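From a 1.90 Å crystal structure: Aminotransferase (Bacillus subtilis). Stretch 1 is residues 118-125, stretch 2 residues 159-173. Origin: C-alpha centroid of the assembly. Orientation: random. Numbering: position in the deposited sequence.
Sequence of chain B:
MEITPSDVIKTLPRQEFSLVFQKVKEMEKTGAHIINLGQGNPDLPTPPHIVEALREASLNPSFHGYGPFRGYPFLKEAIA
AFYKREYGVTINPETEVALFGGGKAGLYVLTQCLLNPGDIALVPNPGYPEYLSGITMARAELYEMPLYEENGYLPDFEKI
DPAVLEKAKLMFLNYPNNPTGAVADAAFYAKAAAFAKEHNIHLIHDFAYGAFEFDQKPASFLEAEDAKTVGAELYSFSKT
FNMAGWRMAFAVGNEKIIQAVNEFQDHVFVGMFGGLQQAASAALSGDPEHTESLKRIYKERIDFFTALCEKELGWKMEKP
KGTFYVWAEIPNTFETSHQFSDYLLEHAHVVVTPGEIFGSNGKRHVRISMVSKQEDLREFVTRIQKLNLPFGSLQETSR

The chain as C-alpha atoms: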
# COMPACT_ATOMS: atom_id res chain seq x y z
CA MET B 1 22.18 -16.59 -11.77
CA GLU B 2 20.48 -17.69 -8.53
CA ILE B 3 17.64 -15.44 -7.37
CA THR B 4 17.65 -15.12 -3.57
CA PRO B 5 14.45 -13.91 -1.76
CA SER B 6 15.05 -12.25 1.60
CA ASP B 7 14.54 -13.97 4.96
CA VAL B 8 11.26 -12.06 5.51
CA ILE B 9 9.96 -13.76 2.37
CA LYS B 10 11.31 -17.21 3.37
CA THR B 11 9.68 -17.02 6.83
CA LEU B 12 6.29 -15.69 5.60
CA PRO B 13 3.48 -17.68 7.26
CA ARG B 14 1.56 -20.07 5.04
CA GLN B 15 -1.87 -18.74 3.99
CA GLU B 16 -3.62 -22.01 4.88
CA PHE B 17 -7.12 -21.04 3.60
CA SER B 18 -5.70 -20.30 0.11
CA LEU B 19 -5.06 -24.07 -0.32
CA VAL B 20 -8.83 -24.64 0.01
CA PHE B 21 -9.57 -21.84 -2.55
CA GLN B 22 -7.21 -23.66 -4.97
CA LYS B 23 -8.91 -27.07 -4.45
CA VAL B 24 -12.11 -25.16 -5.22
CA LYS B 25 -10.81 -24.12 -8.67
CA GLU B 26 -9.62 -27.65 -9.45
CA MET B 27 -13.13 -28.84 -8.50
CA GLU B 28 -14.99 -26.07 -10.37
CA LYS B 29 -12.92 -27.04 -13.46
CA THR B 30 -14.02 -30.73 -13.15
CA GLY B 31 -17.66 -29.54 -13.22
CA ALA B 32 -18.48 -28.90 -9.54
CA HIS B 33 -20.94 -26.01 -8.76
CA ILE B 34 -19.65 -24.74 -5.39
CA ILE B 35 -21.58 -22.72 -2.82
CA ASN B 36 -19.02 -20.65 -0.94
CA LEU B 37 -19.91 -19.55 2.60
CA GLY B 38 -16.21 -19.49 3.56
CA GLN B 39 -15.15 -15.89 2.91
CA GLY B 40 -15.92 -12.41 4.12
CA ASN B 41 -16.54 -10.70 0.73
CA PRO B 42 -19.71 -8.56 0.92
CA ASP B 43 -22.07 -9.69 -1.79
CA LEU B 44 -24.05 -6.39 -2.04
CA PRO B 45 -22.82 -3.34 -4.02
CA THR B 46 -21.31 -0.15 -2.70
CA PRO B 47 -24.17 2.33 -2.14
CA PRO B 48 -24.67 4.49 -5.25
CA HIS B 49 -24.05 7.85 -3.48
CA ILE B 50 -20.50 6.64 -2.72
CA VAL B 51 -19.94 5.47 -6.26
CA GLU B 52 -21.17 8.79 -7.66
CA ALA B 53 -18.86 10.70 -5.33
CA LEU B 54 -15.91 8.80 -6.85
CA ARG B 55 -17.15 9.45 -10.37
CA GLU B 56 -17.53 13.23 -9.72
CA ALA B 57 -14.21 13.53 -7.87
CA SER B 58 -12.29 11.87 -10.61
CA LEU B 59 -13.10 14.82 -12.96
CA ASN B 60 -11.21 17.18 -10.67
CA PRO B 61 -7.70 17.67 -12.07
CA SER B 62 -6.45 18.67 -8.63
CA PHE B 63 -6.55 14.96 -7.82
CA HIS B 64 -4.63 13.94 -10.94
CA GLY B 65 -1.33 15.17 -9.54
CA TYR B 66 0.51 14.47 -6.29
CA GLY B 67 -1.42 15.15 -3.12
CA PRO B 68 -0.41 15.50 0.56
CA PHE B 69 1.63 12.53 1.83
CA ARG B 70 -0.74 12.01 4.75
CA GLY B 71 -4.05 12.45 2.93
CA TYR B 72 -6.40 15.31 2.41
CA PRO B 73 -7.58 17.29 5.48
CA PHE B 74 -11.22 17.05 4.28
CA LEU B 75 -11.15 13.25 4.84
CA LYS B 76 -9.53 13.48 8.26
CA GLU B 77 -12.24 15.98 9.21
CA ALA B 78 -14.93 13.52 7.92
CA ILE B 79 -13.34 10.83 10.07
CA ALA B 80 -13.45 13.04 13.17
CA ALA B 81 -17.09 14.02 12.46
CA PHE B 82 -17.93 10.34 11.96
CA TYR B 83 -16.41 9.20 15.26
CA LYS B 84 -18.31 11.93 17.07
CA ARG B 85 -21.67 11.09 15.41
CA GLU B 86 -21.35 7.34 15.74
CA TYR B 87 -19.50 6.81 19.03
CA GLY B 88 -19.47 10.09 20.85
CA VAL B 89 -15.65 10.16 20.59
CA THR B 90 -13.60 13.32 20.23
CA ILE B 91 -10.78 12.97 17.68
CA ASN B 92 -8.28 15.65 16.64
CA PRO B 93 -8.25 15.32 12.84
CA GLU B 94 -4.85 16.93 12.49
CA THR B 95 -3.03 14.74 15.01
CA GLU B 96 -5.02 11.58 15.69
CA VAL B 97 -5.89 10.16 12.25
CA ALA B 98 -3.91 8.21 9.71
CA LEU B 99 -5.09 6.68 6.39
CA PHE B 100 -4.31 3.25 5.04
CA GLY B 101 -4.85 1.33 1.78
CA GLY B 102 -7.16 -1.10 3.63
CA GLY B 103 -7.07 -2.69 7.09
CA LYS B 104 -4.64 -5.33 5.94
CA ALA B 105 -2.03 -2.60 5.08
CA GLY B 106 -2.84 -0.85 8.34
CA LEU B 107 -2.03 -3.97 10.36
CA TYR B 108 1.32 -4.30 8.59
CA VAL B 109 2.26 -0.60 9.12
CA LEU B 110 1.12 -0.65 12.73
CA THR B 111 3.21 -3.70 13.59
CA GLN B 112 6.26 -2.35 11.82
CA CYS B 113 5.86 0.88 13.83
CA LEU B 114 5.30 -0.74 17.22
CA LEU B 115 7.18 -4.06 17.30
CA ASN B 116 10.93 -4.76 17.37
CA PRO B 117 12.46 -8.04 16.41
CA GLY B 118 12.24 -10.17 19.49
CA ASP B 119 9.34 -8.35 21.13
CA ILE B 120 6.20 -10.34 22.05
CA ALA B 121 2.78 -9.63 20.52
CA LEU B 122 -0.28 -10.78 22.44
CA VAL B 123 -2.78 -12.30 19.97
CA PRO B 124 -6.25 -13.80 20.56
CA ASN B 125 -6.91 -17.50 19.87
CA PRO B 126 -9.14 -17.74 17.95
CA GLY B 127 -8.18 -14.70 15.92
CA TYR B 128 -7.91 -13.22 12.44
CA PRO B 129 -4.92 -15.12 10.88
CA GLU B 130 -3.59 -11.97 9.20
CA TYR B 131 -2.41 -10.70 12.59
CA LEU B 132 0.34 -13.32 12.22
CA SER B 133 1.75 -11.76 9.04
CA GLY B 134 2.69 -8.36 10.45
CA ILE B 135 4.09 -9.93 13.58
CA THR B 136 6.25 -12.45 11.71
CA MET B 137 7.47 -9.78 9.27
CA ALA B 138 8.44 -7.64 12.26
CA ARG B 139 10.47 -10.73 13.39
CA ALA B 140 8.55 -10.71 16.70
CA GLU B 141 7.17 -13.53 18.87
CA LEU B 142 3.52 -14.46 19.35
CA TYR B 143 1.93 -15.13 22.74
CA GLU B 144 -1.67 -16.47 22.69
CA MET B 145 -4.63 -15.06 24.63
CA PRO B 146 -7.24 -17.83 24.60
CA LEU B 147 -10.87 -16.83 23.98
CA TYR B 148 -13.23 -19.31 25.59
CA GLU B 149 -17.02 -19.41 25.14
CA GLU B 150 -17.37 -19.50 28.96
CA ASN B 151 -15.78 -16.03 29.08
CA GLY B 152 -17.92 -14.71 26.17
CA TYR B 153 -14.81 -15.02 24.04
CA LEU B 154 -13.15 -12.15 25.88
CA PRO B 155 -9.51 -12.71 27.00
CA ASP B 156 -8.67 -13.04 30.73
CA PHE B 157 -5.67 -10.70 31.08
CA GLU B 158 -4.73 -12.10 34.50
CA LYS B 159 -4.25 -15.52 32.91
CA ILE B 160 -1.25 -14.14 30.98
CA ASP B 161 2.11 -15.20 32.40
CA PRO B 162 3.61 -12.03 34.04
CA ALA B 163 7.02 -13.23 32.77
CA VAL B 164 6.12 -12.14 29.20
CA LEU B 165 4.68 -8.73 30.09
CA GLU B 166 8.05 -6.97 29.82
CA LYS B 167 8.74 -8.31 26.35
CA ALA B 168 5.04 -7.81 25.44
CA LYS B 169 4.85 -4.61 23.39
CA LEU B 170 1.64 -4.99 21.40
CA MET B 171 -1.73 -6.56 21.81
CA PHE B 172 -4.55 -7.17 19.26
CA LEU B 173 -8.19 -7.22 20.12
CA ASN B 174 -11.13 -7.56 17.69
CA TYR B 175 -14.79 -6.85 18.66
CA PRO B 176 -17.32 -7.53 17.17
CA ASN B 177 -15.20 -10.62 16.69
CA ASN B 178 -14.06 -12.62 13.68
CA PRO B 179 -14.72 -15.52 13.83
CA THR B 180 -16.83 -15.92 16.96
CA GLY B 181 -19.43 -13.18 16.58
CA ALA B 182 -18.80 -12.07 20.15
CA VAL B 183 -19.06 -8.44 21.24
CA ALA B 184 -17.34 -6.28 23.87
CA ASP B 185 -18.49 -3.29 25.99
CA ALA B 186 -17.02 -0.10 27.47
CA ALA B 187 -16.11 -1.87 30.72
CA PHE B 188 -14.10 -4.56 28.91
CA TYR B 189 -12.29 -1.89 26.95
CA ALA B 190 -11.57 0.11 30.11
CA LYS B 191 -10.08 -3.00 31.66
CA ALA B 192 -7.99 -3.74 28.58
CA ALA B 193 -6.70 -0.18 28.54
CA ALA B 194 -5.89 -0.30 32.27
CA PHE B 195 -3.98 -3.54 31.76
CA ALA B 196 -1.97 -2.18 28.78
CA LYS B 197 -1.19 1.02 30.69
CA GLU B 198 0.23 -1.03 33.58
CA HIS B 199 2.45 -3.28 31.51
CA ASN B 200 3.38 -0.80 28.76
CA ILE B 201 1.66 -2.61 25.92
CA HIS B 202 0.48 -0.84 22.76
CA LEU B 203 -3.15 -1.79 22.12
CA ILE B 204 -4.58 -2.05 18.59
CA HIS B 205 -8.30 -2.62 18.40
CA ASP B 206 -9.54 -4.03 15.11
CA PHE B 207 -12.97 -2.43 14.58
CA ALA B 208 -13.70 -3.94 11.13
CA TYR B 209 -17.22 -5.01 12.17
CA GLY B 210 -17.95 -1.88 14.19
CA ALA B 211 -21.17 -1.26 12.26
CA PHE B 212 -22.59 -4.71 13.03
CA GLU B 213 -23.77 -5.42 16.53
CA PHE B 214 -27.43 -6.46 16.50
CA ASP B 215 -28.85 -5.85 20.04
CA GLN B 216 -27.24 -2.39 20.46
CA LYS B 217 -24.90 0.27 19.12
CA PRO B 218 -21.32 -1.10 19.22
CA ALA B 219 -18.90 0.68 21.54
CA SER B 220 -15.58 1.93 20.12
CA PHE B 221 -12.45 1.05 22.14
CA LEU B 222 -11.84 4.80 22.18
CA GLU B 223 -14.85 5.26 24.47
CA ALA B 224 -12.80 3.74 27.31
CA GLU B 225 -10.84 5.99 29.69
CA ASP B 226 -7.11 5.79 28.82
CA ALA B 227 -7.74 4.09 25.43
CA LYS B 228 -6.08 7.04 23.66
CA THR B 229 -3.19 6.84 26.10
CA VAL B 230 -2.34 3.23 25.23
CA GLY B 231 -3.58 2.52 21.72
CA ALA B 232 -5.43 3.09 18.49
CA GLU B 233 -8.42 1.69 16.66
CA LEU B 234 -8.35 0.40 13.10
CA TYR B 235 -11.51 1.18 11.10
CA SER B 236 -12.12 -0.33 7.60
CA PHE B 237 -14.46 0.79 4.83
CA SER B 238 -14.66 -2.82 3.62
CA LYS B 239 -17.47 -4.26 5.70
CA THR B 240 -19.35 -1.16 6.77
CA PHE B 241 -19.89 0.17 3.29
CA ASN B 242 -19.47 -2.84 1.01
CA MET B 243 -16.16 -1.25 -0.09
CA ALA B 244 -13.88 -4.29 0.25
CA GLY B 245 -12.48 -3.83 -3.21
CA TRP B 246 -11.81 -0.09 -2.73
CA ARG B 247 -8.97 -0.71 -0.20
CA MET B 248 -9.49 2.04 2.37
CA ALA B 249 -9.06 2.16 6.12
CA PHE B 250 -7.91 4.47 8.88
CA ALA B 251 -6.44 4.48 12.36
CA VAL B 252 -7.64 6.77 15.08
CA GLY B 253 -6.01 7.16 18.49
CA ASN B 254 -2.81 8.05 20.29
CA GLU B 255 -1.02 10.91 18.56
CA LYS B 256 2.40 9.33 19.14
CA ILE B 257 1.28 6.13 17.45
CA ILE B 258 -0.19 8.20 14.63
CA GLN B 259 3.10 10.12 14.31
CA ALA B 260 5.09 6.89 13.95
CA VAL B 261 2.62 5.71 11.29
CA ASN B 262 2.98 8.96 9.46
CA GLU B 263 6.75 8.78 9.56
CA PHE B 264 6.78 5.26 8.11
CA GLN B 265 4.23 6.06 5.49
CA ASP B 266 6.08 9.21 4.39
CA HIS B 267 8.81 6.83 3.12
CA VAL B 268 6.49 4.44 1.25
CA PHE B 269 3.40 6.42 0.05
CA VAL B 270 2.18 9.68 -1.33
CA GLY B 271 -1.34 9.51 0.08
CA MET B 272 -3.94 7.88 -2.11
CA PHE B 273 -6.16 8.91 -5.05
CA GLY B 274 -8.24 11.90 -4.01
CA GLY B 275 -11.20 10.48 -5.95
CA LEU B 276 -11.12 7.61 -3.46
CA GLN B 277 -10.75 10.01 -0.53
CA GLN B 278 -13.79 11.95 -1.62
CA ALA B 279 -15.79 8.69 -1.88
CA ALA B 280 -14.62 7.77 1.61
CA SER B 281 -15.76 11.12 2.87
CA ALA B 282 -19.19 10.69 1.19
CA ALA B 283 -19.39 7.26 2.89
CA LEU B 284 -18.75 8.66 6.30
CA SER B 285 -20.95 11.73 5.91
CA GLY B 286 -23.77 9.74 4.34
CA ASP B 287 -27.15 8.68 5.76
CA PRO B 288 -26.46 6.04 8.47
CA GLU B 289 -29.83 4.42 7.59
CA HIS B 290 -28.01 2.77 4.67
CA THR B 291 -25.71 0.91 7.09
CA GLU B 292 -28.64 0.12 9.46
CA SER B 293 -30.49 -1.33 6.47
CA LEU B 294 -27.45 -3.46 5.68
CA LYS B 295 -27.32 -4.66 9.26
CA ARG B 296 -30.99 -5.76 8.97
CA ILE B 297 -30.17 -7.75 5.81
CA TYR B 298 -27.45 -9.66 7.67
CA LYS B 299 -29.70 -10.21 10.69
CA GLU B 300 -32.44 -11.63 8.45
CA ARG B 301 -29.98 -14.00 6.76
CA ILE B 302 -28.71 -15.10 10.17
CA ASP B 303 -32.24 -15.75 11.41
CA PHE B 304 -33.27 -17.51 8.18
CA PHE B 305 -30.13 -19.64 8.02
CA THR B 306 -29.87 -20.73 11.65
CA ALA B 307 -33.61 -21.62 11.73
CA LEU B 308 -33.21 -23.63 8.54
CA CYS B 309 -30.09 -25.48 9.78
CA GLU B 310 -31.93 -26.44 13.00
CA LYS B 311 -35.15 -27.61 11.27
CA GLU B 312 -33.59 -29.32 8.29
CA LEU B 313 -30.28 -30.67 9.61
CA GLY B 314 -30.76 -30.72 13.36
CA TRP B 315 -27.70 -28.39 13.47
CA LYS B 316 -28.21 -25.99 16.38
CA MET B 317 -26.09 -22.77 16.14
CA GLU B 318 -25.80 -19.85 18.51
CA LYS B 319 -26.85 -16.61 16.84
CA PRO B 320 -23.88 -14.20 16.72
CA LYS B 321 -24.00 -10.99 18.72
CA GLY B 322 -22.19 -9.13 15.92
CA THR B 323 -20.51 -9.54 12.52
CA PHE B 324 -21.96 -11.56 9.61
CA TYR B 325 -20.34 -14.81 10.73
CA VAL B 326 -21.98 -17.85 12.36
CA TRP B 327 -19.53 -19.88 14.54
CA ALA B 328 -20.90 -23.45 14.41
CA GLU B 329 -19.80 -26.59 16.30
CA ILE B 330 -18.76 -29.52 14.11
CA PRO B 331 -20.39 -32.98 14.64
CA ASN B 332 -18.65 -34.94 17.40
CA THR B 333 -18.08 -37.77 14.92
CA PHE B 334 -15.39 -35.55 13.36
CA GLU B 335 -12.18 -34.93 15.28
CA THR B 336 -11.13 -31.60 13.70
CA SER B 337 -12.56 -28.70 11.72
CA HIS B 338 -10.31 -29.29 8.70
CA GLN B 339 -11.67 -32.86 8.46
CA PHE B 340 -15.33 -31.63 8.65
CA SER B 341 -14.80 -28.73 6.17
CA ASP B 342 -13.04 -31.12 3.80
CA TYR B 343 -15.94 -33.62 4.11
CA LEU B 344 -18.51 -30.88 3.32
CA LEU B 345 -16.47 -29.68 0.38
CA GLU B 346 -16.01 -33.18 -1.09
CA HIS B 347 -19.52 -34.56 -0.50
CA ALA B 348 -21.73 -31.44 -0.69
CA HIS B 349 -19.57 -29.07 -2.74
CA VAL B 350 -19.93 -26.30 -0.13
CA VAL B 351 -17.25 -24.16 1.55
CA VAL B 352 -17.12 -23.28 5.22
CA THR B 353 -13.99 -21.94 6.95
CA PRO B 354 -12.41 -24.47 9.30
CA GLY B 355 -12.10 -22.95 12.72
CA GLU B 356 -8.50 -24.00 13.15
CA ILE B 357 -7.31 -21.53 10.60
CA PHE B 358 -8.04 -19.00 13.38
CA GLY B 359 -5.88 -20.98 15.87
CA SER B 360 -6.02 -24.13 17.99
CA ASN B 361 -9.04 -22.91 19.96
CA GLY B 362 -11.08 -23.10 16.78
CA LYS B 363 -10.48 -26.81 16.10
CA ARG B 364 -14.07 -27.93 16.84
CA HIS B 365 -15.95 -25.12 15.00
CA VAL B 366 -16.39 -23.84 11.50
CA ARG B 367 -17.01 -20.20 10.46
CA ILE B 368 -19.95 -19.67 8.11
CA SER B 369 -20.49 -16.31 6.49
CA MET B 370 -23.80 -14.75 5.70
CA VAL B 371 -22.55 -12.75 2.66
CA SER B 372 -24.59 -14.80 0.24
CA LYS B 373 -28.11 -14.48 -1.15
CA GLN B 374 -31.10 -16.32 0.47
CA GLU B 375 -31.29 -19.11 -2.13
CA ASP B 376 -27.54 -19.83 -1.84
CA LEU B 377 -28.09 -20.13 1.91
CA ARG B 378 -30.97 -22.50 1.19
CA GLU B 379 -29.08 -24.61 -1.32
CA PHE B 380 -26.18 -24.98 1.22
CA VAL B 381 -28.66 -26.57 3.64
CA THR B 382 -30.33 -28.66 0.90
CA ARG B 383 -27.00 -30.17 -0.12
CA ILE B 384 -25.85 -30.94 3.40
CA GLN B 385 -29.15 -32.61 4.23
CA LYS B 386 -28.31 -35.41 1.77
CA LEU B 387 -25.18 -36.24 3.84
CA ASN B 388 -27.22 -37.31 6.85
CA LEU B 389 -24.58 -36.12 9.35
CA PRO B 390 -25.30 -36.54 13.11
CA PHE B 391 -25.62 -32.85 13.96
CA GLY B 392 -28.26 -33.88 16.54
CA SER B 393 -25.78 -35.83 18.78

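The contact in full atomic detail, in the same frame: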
# COMPACT_ATOMS: atom_id res chain seq x y z
N GLY B 118 12.15 -9.66 18.14
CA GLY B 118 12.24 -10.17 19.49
C GLY B 118 11.19 -9.76 20.50
O GLY B 118 11.10 -10.38 21.49
N ASP B 119 10.41 -8.74 20.24
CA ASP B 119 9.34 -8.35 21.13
C ASP B 119 8.22 -9.43 21.06
O ASP B 119 8.16 -10.19 20.15
CB ASP B 119 8.73 -7.01 20.69
CG ASP B 119 9.58 -5.80 21.05
OD1 ASP B 119 10.52 -5.91 21.81
OD2 ASP B 119 9.27 -4.69 20.58
N ILE B 120 7.34 -9.46 22.03
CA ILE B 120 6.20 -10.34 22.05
C ILE B 120 4.98 -9.54 21.63
O ILE B 120 4.81 -8.40 22.06
CB ILE B 120 5.99 -10.98 23.45
CG1 ILE B 120 6.92 -12.19 23.57
CG2 ILE B 120 4.54 -11.40 23.66
CD1 ILE B 120 7.05 -12.78 24.96
N ALA B 121 4.12 -10.16 20.82
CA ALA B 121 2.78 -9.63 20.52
C ALA B 121 1.73 -10.59 21.12
O ALA B 121 1.81 -11.80 20.91
CB ALA B 121 2.59 -9.48 19.02
N LEU B 122 0.83 -10.04 21.89
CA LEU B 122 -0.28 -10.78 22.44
C LEU B 122 -1.43 -10.85 21.41
O LEU B 122 -1.96 -9.79 21.02
CB LEU B 122 -0.79 -10.09 23.69
CG LEU B 122 0.19 -10.02 24.88
CD1 LEU B 122 -0.25 -8.97 25.87
CD2 LEU B 122 0.27 -11.38 25.50
N VAL B 123 -1.81 -12.07 21.02
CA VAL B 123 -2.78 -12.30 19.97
C VAL B 123 -3.87 -13.26 20.44
O VAL B 123 -3.59 -14.31 21.01
CB VAL B 123 -2.12 -12.90 18.70
CG1 VAL B 123 -3.15 -13.21 17.62
CG2 VAL B 123 -1.09 -11.96 18.12
N PRO B 124 -5.15 -12.91 20.17
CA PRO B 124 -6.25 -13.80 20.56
C PRO B 124 -6.29 -15.11 19.78
O PRO B 124 -5.94 -15.18 18.59
CB PRO B 124 -7.52 -12.92 20.34
CG PRO B 124 -7.10 -11.97 19.33
CD PRO B 124 -5.66 -11.65 19.60
N ASN B 125 -6.74 -16.16 20.47
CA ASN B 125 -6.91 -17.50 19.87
C ASN B 125 -8.31 -17.95 20.33
O ASN B 125 -8.52 -18.24 21.51
CB ASN B 125 -5.78 -18.44 20.31
CG ASN B 125 -5.91 -19.84 19.80
OD1 ASN B 125 -6.80 -20.18 19.04
ND2 ASN B 125 -5.01 -20.70 20.24
N LYS B 159 -4.74 -14.21 33.26
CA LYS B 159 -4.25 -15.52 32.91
C LYS B 159 -2.89 -15.46 32.20
O LYS B 159 -2.25 -16.46 32.07
CB LYS B 159 -5.28 -16.28 32.06
N ILE B 160 -2.48 -14.28 31.74
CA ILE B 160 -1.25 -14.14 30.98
C ILE B 160 -0.08 -14.23 31.97
O ILE B 160 -0.08 -13.57 33.02
CB ILE B 160 -1.17 -12.80 30.23
CG1 ILE B 160 -2.34 -12.67 29.22
CG2 ILE B 160 0.16 -12.69 29.50
CD1 ILE B 160 -2.54 -11.23 28.74
N ASP B 161 0.88 -15.05 31.61
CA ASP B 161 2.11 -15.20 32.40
C ASP B 161 2.81 -13.85 32.54
O ASP B 161 3.25 -13.30 31.53
CB ASP B 161 3.05 -16.19 31.71
CG ASP B 161 4.32 -16.47 32.51
OD1 ASP B 161 4.58 -15.82 33.54
OD2 ASP B 161 5.06 -17.38 32.09
N PRO B 162 2.95 -13.33 33.78
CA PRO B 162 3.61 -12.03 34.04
C PRO B 162 5.07 -11.97 33.56
O PRO B 162 5.61 -10.88 33.42
CB PRO B 162 3.54 -11.90 35.57
CG PRO B 162 2.44 -12.80 36.00
CD PRO B 162 2.50 -13.96 35.05
N ALA B 163 5.68 -13.13 33.34
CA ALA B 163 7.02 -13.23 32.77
C ALA B 163 7.15 -12.64 31.38
O ALA B 163 8.25 -12.21 31.03
CB ALA B 163 7.43 -14.69 32.70
N VAL B 164 6.07 -12.66 30.58
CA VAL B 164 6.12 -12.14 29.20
C VAL B 164 5.76 -10.66 29.06
O VAL B 164 5.97 -10.08 27.99
CB VAL B 164 5.24 -12.95 28.24
CG1 VAL B 164 5.55 -14.43 28.35
CG2 VAL B 164 3.75 -12.69 28.45
N LEU B 165 5.25 -10.07 30.13
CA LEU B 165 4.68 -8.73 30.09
C LEU B 165 5.70 -7.64 29.82
O LEU B 165 5.35 -6.59 29.27
CB LEU B 165 3.90 -8.46 31.39
CG LEU B 165 2.66 -9.33 31.57
CD1 LEU B 165 1.95 -8.94 32.86
CD2 LEU B 165 1.68 -9.21 30.40
N GLU B 166 6.96 -7.91 30.15
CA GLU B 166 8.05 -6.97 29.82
C GLU B 166 8.39 -6.99 28.34
O GLU B 166 8.56 -5.94 27.70
CB GLU B 166 9.32 -7.28 30.64
CG GLU B 166 9.52 -6.37 31.86
CD GLU B 166 9.86 -4.92 31.49
OE1 GLU B 166 9.90 -4.55 30.29
OE2 GLU B 166 10.09 -4.13 32.43
N LYS B 167 8.52 -8.18 27.79
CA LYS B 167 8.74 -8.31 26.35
C LYS B 167 7.49 -8.00 25.51
O LYS B 167 7.63 -7.66 24.35
CB LYS B 167 9.28 -9.68 25.98
CG LYS B 167 10.72 -9.88 26.46
CD LYS B 167 11.55 -8.60 26.24
CE LYS B 167 13.03 -8.80 26.49
NZ LYS B 167 13.50 -7.75 27.46
N ALA B 168 6.32 -8.10 26.14
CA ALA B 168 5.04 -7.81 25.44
C ALA B 168 4.89 -6.34 25.11
O ALA B 168 4.75 -5.52 25.96
CB ALA B 168 3.87 -8.31 26.24
N LYS B 169 4.93 -6.02 23.82
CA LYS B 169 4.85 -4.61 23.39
C LYS B 169 3.61 -4.24 22.60
O LYS B 169 3.31 -3.06 22.45
CB LYS B 169 6.08 -4.25 22.62
CG LYS B 169 7.36 -4.35 23.42
CD LYS B 169 7.38 -3.53 24.73
CE LYS B 169 7.31 -2.01 24.46
NZ LYS B 169 6.55 -1.27 25.54
N LEU B 170 2.84 -5.23 22.19
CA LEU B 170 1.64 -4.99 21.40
C LEU B 170 0.62 -6.08 21.65
O LEU B 170 0.96 -7.24 21.76
CB LEU B 170 1.99 -4.94 19.95
CG LEU B 170 0.81 -4.53 19.02
CD1 LEU B 170 1.14 -3.34 18.16
CD2 LEU B 170 0.42 -5.69 18.18
N MET B 171 -0.63 -5.66 21.74
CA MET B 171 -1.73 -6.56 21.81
C MET B 171 -2.79 -6.23 20.73
O MET B 171 -3.13 -5.10 20.55
CB MET B 171 -2.39 -6.41 23.19
CG MET B 171 -3.68 -7.26 23.32
SD MET B 171 -4.43 -7.20 24.95
CE MET B 171 -5.00 -5.58 25.14
N PHE B 172 -3.35 -7.27 20.12
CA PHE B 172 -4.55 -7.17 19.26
C PHE B 172 -5.82 -7.58 19.95
O PHE B 172 -5.87 -8.63 20.62
CB PHE B 172 -4.37 -8.06 18.01
CG PHE B 172 -3.38 -7.52 17.02
CD1 PHE B 172 -3.59 -6.30 16.40
CD2 PHE B 172 -2.27 -8.27 16.68
CE1 PHE B 172 -2.66 -5.79 15.48
CE2 PHE B 172 -1.36 -7.79 15.74
CZ PHE B 172 -1.57 -6.57 15.13
N LEU B 173 -6.88 -6.81 19.75
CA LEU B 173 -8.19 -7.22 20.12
C LEU B 173 -9.14 -6.92 18.92
O LEU B 173 -8.90 -6.00 18.17
CB LEU B 173 -8.65 -6.45 21.37
CG LEU B 173 -7.81 -6.63 22.64
CD1 LEU B 173 -8.24 -5.59 23.67
CD2 LEU B 173 -7.96 -8.03 23.16

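Stretch 2 begins as a loop, passes through a turn and ends as a strand, 168-173, that runs parallel to strand 120-125 of stretch 1. The two strand axes approach to 4.6 Å, with 17° between their directions. Together the stretches bury 690 Å².

Lys-159 lies out of reach of stretch 1, and its side chain is modelled only to CB. Ile-160 makes the first contact. Its CG2 lies 4.2 Å from CD2 of Leu-122, an apolar pairing.

Asp-161 does not touch stretch 1 but shapes the turn. Its OD1 accepts a hydrogen bond from Ala-163 N at 2.9 Å, and its backbone O accepts one from Val-164 N at 3.0 Å. Residues 162-167 have helical backbone angles without the regular helical bonds.

Val-164 turns its side chain toward stretch 1. Its CB lies 3.8 Å from CD1 of Ile-120, so the turn packs against the start of the other strand. Val-164 O also accepts a hydrogen bond of 2.7 Å from Ala-168 N, which ties the turn to the beginning of strand 168-173.

Lys-167 O accepts the first backbone hydrogen bond between the stretches, from Ile-120 N at 3.0 Å and nearly straight at 176°. The side chain of Lys-167 starts toward stretch 1, but its end leads away.

Ala-168 pairs with Ile-120. Its CB is 4.1 Å from CG2 of Ile-120 and 4.2 Å from CD1 of Leu-122. The small methyl thus meets two larger apolar side chains on the same face of the sheet.

Lys-169 N donates to Ile-120 O at 3.0 Å. The register shifts by one residue here, a beta bulge, so Ala-121 pairs with Leu-170. Lys-169 CG also lies 3.4 Å from OD2 of Asp-119. This is a contact with the aliphatic part of the lysine; its NZ is hydrogen-bonded elsewhere in the structure.

Leu-170 O accepts a hydrogen bond from Leu-122 N at 2.8 Å. It also receives a CA-H...O contact from Ala-121 CA at 3.2 Å. On the face opposite Ala-168, Leu-170 CD2 lies 4.4 Å from Ala-121 CB.

Met-171 pairs with Leu-122, their CB atoms 4.0 Å apart. The methionine's end then leads away.

Phe-172 N donates to Leu-122 O at 3.0 Å, the last backbone bond. CG2 of Val-123 sits at the ring edge, 4.1 Å from CD2 of Phe-172. Pro-124 has no N-H to continue the ladder. Its CD lies 3.2 Å from Phe-172 O, which is buried without a hydrogen-bond partner. Leu-173 makes no close contact.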